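PDB 5HEA: putative glycosyltransferase (GalT1) from Streptococcus parasanguinis FW213, which probably transfers sugar residues from an activated nucleotide donor, the present chain being the C-terminal part of the protein with its GT-A type domain. Local coordinates for residues Arg76-Phe90 and Pro169-Phe183. Sequence-based numbering, arbitrary orientation.
Sequences RNAGITYASGKYITF and PTKLFKAELFEGIRF
F90 and F178 meet at the centre of this contact, F178 CZ lying 3.8 Å from F90 CE2 at the edge of the F90 ring. They belong to the core of a GT-A type glycosyltransferase domain, where helix 72-82 packs on a mixed sheet and strand 171-174 pairs antiparallel with strand 87-90. F183 turns its ring edge to the face of F90 in an offset edge-to-face pair, planes at 86°. I80 points from the helix into this cluster. Its CD1 touches the F178 ring, while CG2, anti to the backbone N, lies over the centre of one face of the R182 guanidinium, 3.7 Å from R182 CZ. I88 packs its CB and CG2 against F178 CE2. Helix 195-201 adds L198 to F173 and F178.

R76 CD covers one face of F183, 3.9 Å from the ring centroid. The R76 guanidinium continues to a salt bridge with E190. The two strands are bonded both ways at one pair: I88 N to F173 O and F173 N to I88 O. Beyond the strand end, A175 N bonds K86 O. T89 OG1, anti to its own N (chi1 -163°), donates to K171 O at 2.6 Å, from above the carbonyl plane. A water accepts from F90 N, between the strands.

At the helix edge, the N77 amide grips the backbone of F183 twice. N77 OD1 accepts from F183 N at 2.8 Å on a lone pair. N77 ND2 donates to F183 O at 2.8 Å, almost straight at 173°.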
ATOM      1  N   ARG A  76     -10.042  11.991  21.984  1.00 23.28           N
ATOM      2  CA  ARG A  76     -10.753  13.094  22.636  1.00 21.11           C
ATOM      3  C   ARG A  76     -12.156  13.261  22.050  1.00 23.51           C
ATOM      4  O   ARG A  76     -13.111  13.507  22.779  1.00 24.43           O
ATOM      5  CB  ARG A  76      -9.974  14.404  22.513  1.00 24.38           C
ATOM      6  CG  ARG A  76      -8.653  14.404  23.264  1.00 26.63           C
ATOM      7  CD  ARG A  76      -8.111  15.818  23.411  1.00 37.27           C
ATOM      8  NE  ARG A  76      -6.811  15.845  24.077  1.00 50.05           N
ATOM      9  CZ  ARG A  76      -5.662  15.963  23.424  1.00 55.15           C
ATOM     10  NH1 ARG A  76      -5.681  16.070  22.110  1.00 62.40           N
ATOM     11  NH2 ARG A  76      -4.505  15.978  24.074  1.00 59.31           N
ATOM     12  N   ASN A  77     -12.278  13.129  20.731  1.00 21.79           N
ATOM     13  CA  ASN A  77     -13.582  13.265  20.078  1.00 20.85           C
ATOM     14  C   ASN A  77     -14.568  12.201  20.585  1.00 20.40           C
ATOM     15  O   ASN A  77     -15.755  12.473  20.737  1.00 22.23           O
ATOM     16  CB  ASN A  77     -13.451  13.194  18.545  1.00 25.53           C
ATOM     17  CG  ASN A  77     -12.715  14.395  17.953  1.00 29.66           C
ATOM     18  OD1 ASN A  77     -12.670  15.469  18.555  1.00 23.04           O
ATOM     19  ND2 ASN A  77     -12.150  14.220  16.751  1.00 22.02           N
ATOM     20  N   ALA A  78     -14.064  10.999  20.863  1.00 24.04           N
ATOM     21  CA  ALA A  78     -14.893   9.935  21.428  1.00 29.26           C
ATOM     22  C   ALA A  78     -15.354  10.339  22.819  1.00 26.71           C
ATOM     23  O   ALA A  78     -16.500  10.095  23.206  1.00 27.76           O
ATOM     24  CB  ALA A  78     -14.115   8.600  21.487  1.00 24.17           C
ATOM     25  N   GLY A  79     -14.449  10.958  23.570  1.00 24.36           N
ATOM     26  CA  GLY A  79     -14.773  11.455  24.896  1.00 24.50           C
ATOM     27  C   GLY A  79     -15.881  12.500  24.854  1.00 25.49           C
ATOM     28  O   GLY A  79     -16.826  12.454  25.644  1.00 27.11           O
ATOM     29  N   ILE A  80     -15.756  13.454  23.938  1.00 24.51           N
ATOM     30  CA  ILE A  80     -16.765  14.516  23.778  1.00 21.86           C
ATOM     31  C   ILE A  80     -18.145  13.934  23.448  1.00 29.51           C
ATOM     32  O   ILE A  80     -19.181  14.408  23.938  1.00 27.00           O
ATOM     33  CB  ILE A  80     -16.349  15.506  22.676  1.00 24.36           C
ATOM     34  CG1 ILE A  80     -15.042  16.208  23.067  1.00 24.39           C
ATOM     35  CG2 ILE A  80     -17.460  16.545  22.416  1.00 24.96           C
ATOM     36  CD1 ILE A  80     -14.438  17.060  21.952  1.00 27.65           C
ATOM     37  N   THR A  81     -18.139  12.893  22.624  1.00 28.31           N
ATOM     38  CA  THR A  81     -19.360  12.226  22.181  1.00 29.01           C
ATOM     39  C   THR A  81     -20.026  11.466  23.320  1.00 30.78           C
ATOM     40  O   THR A  81     -21.249  11.503  23.466  1.00 34.95           O
ATOM     41  CB  THR A  81     -19.044  11.244  21.026  1.00 34.11           C
ATOM     42  OG1 THR A  81     -18.552  11.988  19.906  1.00 43.80           O
ATOM     43  CG2 THR A  81     -20.276  10.480  20.607  1.00 43.06           C
ATOM     44  N   TYR A  82     -19.219  10.791  24.133  1.00 27.56           N
ATOM     45  CA  TYR A  82     -19.738  10.004  25.252  1.00 32.03           C
ATOM     46  C   TYR A  82     -20.127  10.873  26.473  1.00 35.45           C
ATOM     47  O   TYR A  82     -20.941  10.469  27.308  1.00 40.34           O
ATOM     48  CB  TYR A  82     -18.727   8.906  25.623  1.00 38.07           C
ATOM     49  CG  TYR A  82     -19.136   7.998  26.765  1.00 59.49           C
ATOM     50  CD1 TYR A  82     -19.707   6.751  26.524  1.00 66.18           C
ATOM     51  CD2 TYR A  82     -18.935   8.381  28.092  1.00 69.77           C
ATOM     52  CE1 TYR A  82     -20.080   5.919  27.578  1.00 70.51           C
ATOM     53  CE2 TYR A  82     -19.307   7.560  29.146  1.00 72.99           C
ATOM     54  CZ  TYR A  82     -19.873   6.332  28.886  1.00 73.44           C
ATOM     55  OH  TYR A  82     -20.231   5.526  29.944  1.00 77.65           O
ATOM     56  N   ALA A  83     -19.564  12.072  26.558  1.00 31.69           N
ATOM     57  CA  ALA A  83     -19.765  12.939  27.719  1.00 28.78           C
ATOM     58  C   ALA A  83     -21.220  13.355  27.919  1.00 33.99           C
ATOM     59  O   ALA A  83     -21.871  13.814  26.991  1.00 35.63           O
ATOM     60  CB  ALA A  83     -18.888  14.178  27.596  1.00 32.94           C
ATOM     61  N   SER A  84     -21.730  13.219  29.136  1.00 34.32           N
ATOM     62  CA  SER A  84     -23.082  13.702  29.397  1.00 36.79           C
ATOM     63  C   SER A  84     -23.122  14.839  30.419  1.00 38.98           C
ATOM     64  O   SER A  84     -24.195  15.220  30.882  1.00 36.09           O
ATOM     65  CB  SER A  84     -24.007  12.552  29.808  1.00 41.84           C
ATOM     66  OG  SER A  84     -23.386  11.719  30.765  1.00 45.50           O
ATOM     67  N   GLY A  85     -21.958  15.390  30.757  1.00 30.44           N
ATOM     68  CA  GLY A  85     -21.893  16.472  31.718  1.00 28.18           C
ATOM     69  C   GLY A  85     -22.360  17.811  31.171  1.00 33.06           C
ATOM     70  O   GLY A  85     -22.454  18.003  29.957  1.00 30.02           O
ATOM     71  N   LYS A  86     -22.654  18.743  32.075  1.00 27.37           N
ATOM     72  CA  LYS A  86     -22.970  20.109  31.687  1.00 29.02           C
ATOM     73  C   LYS A  86     -21.685  20.853  31.335  1.00 26.67           C
ATOM     74  O   LYS A  86     -21.705  21.876  30.637  1.00 27.37           O
ATOM     75  CB  LYS A  86     -23.712  20.837  32.817  1.00 33.63           C
ATOM     76  CG  LYS A  86     -23.963  22.318  32.519  1.00 47.03           C
ATOM     77  CD  LYS A  86     -25.028  22.921  33.412  1.00 59.89           C
ATOM     78  CE  LYS A  86     -25.186  24.414  33.136  1.00 63.94           C
ATOM     79  NZ  LYS A  86     -26.338  24.986  33.878  1.00 68.75           N
ATOM     80  N   TYR A  87     -20.569  20.330  31.835  1.00 27.43           N
ATOM     81  CA  TYR A  87     -19.250  20.903  31.579  1.00 27.47           C
ATOM     82  C   TYR A  87     -18.291  19.813  31.137  1.00 27.24           C
ATOM     83  O   TYR A  87     -18.440  18.649  31.515  1.00 26.96           O
ATOM     84  CB  TYR A  87     -18.703  21.575  32.835  1.00 26.59           C
ATOM     85  CG  TYR A  87     -19.657  22.587  33.417  1.00 27.99           C
ATOM     86  CD1 TYR A  87     -20.535  22.226  34.436  1.00 28.33           C
ATOM     87  CD2 TYR A  87     -19.709  23.889  32.928  1.00 26.67           C
ATOM     88  CE1 TYR A  87     -21.427  23.133  34.971  1.00 31.05           C
ATOM     89  CE2 TYR A  87     -20.607  24.814  33.459  1.00 31.33           C
ATOM     90  CZ  TYR A  87     -21.458  24.424  34.487  1.00 31.79           C
ATOM     91  OH  TYR A  87     -22.352  25.308  35.035  1.00 38.00           O
ATOM     92  N   ILE A  88     -17.303  20.202  30.342  1.00 25.35           N
ATOM     93  CA  ILE A  88     -16.301  19.261  29.840  1.00 24.39           C
ATOM     94  C   ILE A  88     -14.905  19.776  30.160  1.00 24.41           C
ATOM     95  O   ILE A  88     -14.608  20.959  29.995  1.00 20.07           O
ATOM     96  CB  ILE A  88     -16.440  19.049  28.307  1.00 24.33           C
ATOM     97  CG1 ILE A  88     -17.685  18.205  27.998  1.00 29.33           C
ATOM     98  CG2 ILE A  88     -15.135  18.437  27.717  1.00 25.88           C
ATOM     99  CD1 ILE A  88     -17.900  17.934  26.525  1.00 39.03           C
ATOM    100  N   THR A  89     -14.041  18.888  30.628  1.00 20.75           N
ATOM    101  CA  THR A  89     -12.670  19.283  30.872  1.00 23.66           C
ATOM    102  C   THR A  89     -11.754  18.141  30.436  1.00 23.60           C
ATOM    103  O   THR A  89     -12.201  16.996  30.328  1.00 23.70           O
ATOM    104  CB  THR A  89     -12.481  19.650  32.354  1.00 22.74           C
ATOM    105  OG1 THR A  89     -11.270  20.399  32.523  1.00 32.56           O
ATOM    106  CG2 THR A  89     -12.464  18.389  33.219  1.00 25.16           C
ATOM    107  N   PHE A  90     -10.492  18.454  30.145  1.00 19.60           N
ATOM    108  CA  PHE A  90      -9.549  17.452  29.642  1.00 24.07           C
ATOM    109  C   PHE A  90      -8.411  17.288  30.642  1.00 27.11           C
ATOM    110  O   PHE A  90      -7.948  18.270  31.204  1.00 23.82           O
ATOM    111  CB  PHE A  90      -8.972  17.879  28.279  1.00 17.11           C
ATOM    112  CG  PHE A  90     -10.008  17.991  27.190  1.00 24.43           C
ATOM    113  CD1 PHE A  90     -10.424  16.864  26.495  1.00 25.22           C
ATOM    114  CD2 PHE A  90     -10.578  19.220  26.876  1.00 22.44           C
ATOM    115  CE1 PHE A  90     -11.396  16.960  25.502  1.00 23.58           C
ATOM    116  CE2 PHE A  90     -11.546  19.324  25.882  1.00 19.79           C
ATOM    117  CZ  PHE A  90     -11.960  18.192  25.204  1.00 22.07           C
ATOM    118  N   PRO A 169      -5.793  20.710  28.603  1.00 19.11           N
ATOM    119  CA  PRO A 169      -6.202  20.716  30.015  1.00 17.57           C
ATOM    120  C   PRO A 169      -6.175  22.098  30.646  1.00 22.40           C
ATOM    121  O   PRO A 169      -5.852  23.086  29.975  1.00 22.98           O
ATOM    122  CB  PRO A 169      -5.153  19.813  30.691  1.00 17.98           C
ATOM    123  CG  PRO A 169      -4.679  18.899  29.557  1.00 24.68           C
ATOM    124  CD  PRO A 169      -4.626  19.835  28.375  1.00 21.28           C
ATOM    125  N   THR A 170      -6.506  22.139  31.937  1.00 18.63           N
ATOM    126  CA  THR A 170      -6.554  23.360  32.777  1.00 17.43           C
ATOM    127  C   THR A 170      -7.787  24.218  32.527  1.00 23.14           C
ATOM    128  O   THR A 170      -7.894  25.319  33.051  1.00 19.37           O
ATOM    129  CB  THR A 170      -5.248  24.253  32.736  1.00 22.97           C
ATOM    130  OG1 THR A 170      -5.306  25.194  31.659  1.00 24.62           O
ATOM    131  CG2 THR A 170      -3.965  23.403  32.639  1.00 23.09           C
ATOM    132  N   LYS A 171      -8.725  23.697  31.740  1.00 21.33           N
ATOM    133  CA  LYS A 171      -9.823  24.492  31.232  1.00 21.80           C
ATOM    134  C   LYS A 171     -11.139  23.761  31.413  1.00 22.06           C
ATOM    135  O   LYS A 171     -11.262  22.580  31.087  1.00 21.98           O
ATOM    136  CB  LYS A 171      -9.572  24.822  29.749  1.00 17.76           C
ATOM    137  CG  LYS A 171      -8.231  25.555  29.539  1.00 18.74           C
ATOM    138  CD  LYS A 171      -7.805  25.611  28.095  1.00 22.07           C
ATOM    139  CE  LYS A 171      -6.419  26.236  27.994  1.00 25.59           C
ATOM    140  NZ  LYS A 171      -5.350  25.392  28.619  1.00 24.77           N
ATOM    141  N   LEU A 172     -12.119  24.471  31.958  1.00 22.27           N
ATOM    142  CA  LEU A 172     -13.469  23.943  32.132  1.00 20.92           C
ATOM    143  C   LEU A 172     -14.414  24.650  31.159  1.00 23.17           C
ATOM    144  O   LEU A 172     -14.550  25.875  31.205  1.00 21.15           O
ATOM    145  CB  LEU A 172     -13.928  24.151  33.577  1.00 20.05           C
ATOM    146  CG  LEU A 172     -15.310  23.627  33.962  1.00 25.77           C
ATOM    147  CD1 LEU A 172     -15.313  22.105  33.927  1.00 20.28           C
ATOM    148  CD2 LEU A 172     -15.738  24.152  35.336  1.00 22.86           C
ATOM    149  N   PHE A 173     -15.055  23.875  30.279  1.00 22.03           N
ATOM    150  CA  PHE A 173     -15.907  24.406  29.210  1.00 21.87           C
ATOM    151  C   PHE A 173     -17.379  24.045  29.418  1.00 21.54           C
ATOM    152  O   PHE A 173     -17.688  22.898  29.728  1.00 21.15           O
ATOM    153  CB  PHE A 173     -15.508  23.797  27.855  1.00 18.08           C
ATOM    154  CG  PHE A 173     -14.069  24.020  27.468  1.00 22.20           C
ATOM    155  CD1 PHE A 173     -13.678  25.198  26.846  1.00 21.25           C
ATOM    156  CD2 PHE A 173     -13.113  23.043  27.705  1.00 22.69           C
ATOM    157  CE1 PHE A 173     -12.351  25.409  26.486  1.00 18.10           C
ATOM    158  CE2 PHE A 173     -11.776  23.241  27.342  1.00 18.79           C
ATOM    159  CZ  PHE A 173     -11.397  24.429  26.735  1.00 16.93           C
ATOM    160  N   LYS A 174     -18.285  25.003  29.216  1.00 19.95           N
ATOM    161  CA  LYS A 174     -19.693  24.660  29.031  1.00 25.39           C
ATOM    162  C   LYS A 174     -19.777  23.695  27.870  1.00 25.98           C
ATOM    163  O   LYS A 174     -19.135  23.900  26.834  1.00 22.85           O
ATOM    164  CB  LYS A 174     -20.546  25.898  28.750  1.00 21.50           C
ATOM    165  CG  LYS A 174     -20.875  26.673  30.025  1.00 22.21           C
ATOM    166  CD  LYS A 174     -21.825  27.815  29.761  1.00 31.88           C
ATOM    167  CE  LYS A 174     -22.018  28.646  31.018  1.00 39.74           C
ATOM    168  NZ  LYS A 174     -22.693  29.952  30.730  1.00 47.63           N
ATOM    169  N   ALA A 175     -20.535  22.619  28.058  1.00 20.81           N
ATOM    170  CA  ALA A 175     -20.565  21.543  27.068  1.00 31.92           C
ATOM    171  C   ALA A 175     -21.229  21.994  25.769  1.00 34.14           C
ATOM    172  O   ALA A 175     -20.900  21.496  24.688  1.00 29.13           O
ATOM    173  CB  ALA A 175     -21.255  20.312  27.632  1.00 32.72           C
ATOM    174  N   GLU A 176     -22.139  22.958  25.869  1.00 28.14           N
ATOM    175  CA  GLU A 176     -22.814  23.483  24.680  1.00 36.81           C
ATOM    176  C   GLU A 176     -21.834  24.133  23.689  1.00 35.47           C
ATOM    177  O   GLU A 176     -22.125  24.221  22.501  1.00 33.65           O
ATOM    178  CB  GLU A 176     -23.918  24.476  25.066  1.00 47.95           C
ATOM    179  CG  GLU A 176     -23.402  25.739  25.751  1.00 60.52           C
ATOM    180  CD  GLU A 176     -24.517  26.640  26.251  1.00 77.04           C
ATOM    181  OE1 GLU A 176     -25.643  26.557  25.708  1.00 86.06           O
ATOM    182  OE2 GLU A 176     -24.266  27.432  27.188  1.00 77.91           O
ATOM    183  N   LEU A 177     -20.676  24.572  24.176  1.00 31.23           N
ATOM    184  CA  LEU A 177     -19.656  25.161  23.313  1.00 27.95           C
ATOM    185  C   LEU A 177     -19.135  24.189  22.230  1.00 27.41           C
ATOM    186  O   LEU A 177     -18.621  24.619  21.203  1.00 26.87           O
ATOM    187  CB  LEU A 177     -18.473  25.652  24.152  1.00 26.61           C
ATOM    188  CG  LEU A 177     -18.412  27.033  24.809  1.00 31.49           C
ATOM    189  CD1 LEU A 177     -19.698  27.832  24.732  1.00 25.41           C
ATOM    190  CD2 LEU A 177     -17.939  26.905  26.231  1.00 30.29           C
ATOM    191  N   PHE A 178     -19.261  22.887  22.457  1.00 24.84           N
ATOM    192  CA  PHE A 178     -18.675  21.907  21.536  1.00 25.30           C
ATOM    193  C   PHE A 178     -19.484  21.611  20.257  1.00 32.21           C
ATOM    194  O   PHE A 178     -19.061  20.790  19.431  1.00 28.53           O
ATOM    195  CB  PHE A 178     -18.308  20.606  22.271  1.00 20.39           C
ATOM    196  CG  PHE A 178     -17.069  20.728  23.115  1.00 25.64           C
ATOM    197  CD1 PHE A 178     -15.828  20.389  22.601  1.00 24.37           C
ATOM    198  CD2 PHE A 178     -17.145  21.219  24.407  1.00 25.81           C
ATOM    199  CE1 PHE A 178     -14.685  20.516  23.366  1.00 26.73           C
ATOM    200  CE2 PHE A 178     -16.011  21.346  25.186  1.00 25.33           C
ATOM    201  CZ  PHE A 178     -14.778  21.001  24.668  1.00 26.62           C
ATOM    202  N   GLU A 179     -20.630  22.268  20.091  1.00 33.26           N
ATOM    203  CA  GLU A 179     -21.406  22.113  18.853  1.00 32.62           C
ATOM    204  C   GLU A 179     -20.551  22.405  17.613  1.00 30.97           C
ATOM    205  O   GLU A 179     -20.097  23.540  17.404  1.00 31.88           O
ATOM    206  CB  GLU A 179     -22.646  23.015  18.846  1.00 43.12           C
ATOM    207  CG  GLU A 179     -23.456  22.893  17.544  1.00 62.41           C
ATOM    208  CD  GLU A 179     -24.580  23.920  17.405  1.00 72.85           C
ATOM    209  OE1 GLU A 179     -24.634  24.887  18.199  1.00 72.91           O
ATOM    210  OE2 GLU A 179     -25.409  23.755  16.484  1.00 80.91           O
ATOM    211  N   GLY A 180     -20.318  21.371  16.808  1.00 29.59           N
ATOM    212  CA  GLY A 180     -19.575  21.528  15.571  1.00 28.18           C
ATOM    213  C   GLY A 180     -18.073  21.635  15.748  1.00 34.06           C
ATOM    214  O   GLY A 180     -17.346  21.843  14.769  1.00 28.02           O
ATOM    215  N   ILE A 181     -17.601  21.499  16.986  1.00 26.17           N
ATOM    216  CA  ILE A 181     -16.170  21.570  17.258  1.00 23.15           C
ATOM    217  C   ILE A 181     -15.602  20.199  17.616  1.00 29.43           C
ATOM    218  O   ILE A 181     -16.041  19.574  18.588  1.00 33.45           O
ATOM    219  CB  ILE A 181     -15.847  22.598  18.388  1.00 22.55           C
ATOM    220  CG1 ILE A 181     -16.149  24.028  17.910  1.00 24.55           C
ATOM    221  CG2 ILE A 181     -14.385  22.498  18.774  1.00 25.44           C
ATOM    222  CD1 ILE A 181     -15.976  25.103  18.988  1.00 22.47           C
ATOM    223  N   ARG A 182     -14.629  19.739  16.829  1.00 26.18           N
ATOM    224  CA  ARG A 182     -13.934  18.471  17.076  1.00 24.91           C
ATOM    225  C   ARG A 182     -12.458  18.652  16.799  1.00 29.25           C
ATOM    226  O   ARG A 182     -12.073  19.538  16.028  1.00 23.54           O
ATOM    227  CB  ARG A 182     -14.498  17.343  16.182  1.00 25.85           C
ATOM    228  CG  ARG A 182     -15.931  16.906  16.541  1.00 31.37           C
ATOM    229  CD  ARG A 182     -16.023  16.403  17.987  1.00 36.40           C
ATOM    230  NE  ARG A 182     -17.353  15.899  18.340  1.00 35.05           N
ATOM    231  CZ  ARG A 182     -18.346  16.652  18.814  1.00 41.07           C
ATOM    232  NH1 ARG A 182     -18.183  17.963  18.987  1.00 29.43           N
ATOM    233  NH2 ARG A 182     -19.512  16.091  19.113  1.00 42.05           N
ATOM    234  N   PHE A 183     -11.629  17.825  17.437  1.00 18.43           N
ATOM    235  CA  PHE A 183     -10.202  17.821  17.160  1.00 20.44           C
ATOM    236  C   PHE A 183      -9.993  17.173  15.786  1.00 23.59           C
ATOM    237  O   PHE A 183     -10.645  16.187  15.472  1.00 24.72           O
ATOM    238  CB  PHE A 183      -9.442  17.047  18.239  1.00 17.88           C
ATOM    239  CG  PHE A 183      -9.510  17.693  19.609  1.00 22.15           C
ATOM    240  CD1 PHE A 183     -10.603  17.477  20.438  1.00 21.34           C
ATOM    241  CD2 PHE A 183      -8.498  18.537  20.046  1.00 23.00           C
ATOM    242  CE1 PHE A 183     -10.687  18.086  21.699  1.00 24.18           C
ATOM    243  CE2 PHE A 183      -8.572  19.152  21.307  1.00 25.16           C
ATOM    244  CZ  PHE A 183      -9.671  18.918  22.126  1.00 22.10           C
TER
HETATM  245  O   HOH W   1      -9.562  21.062  29.946  1.00 23.65           O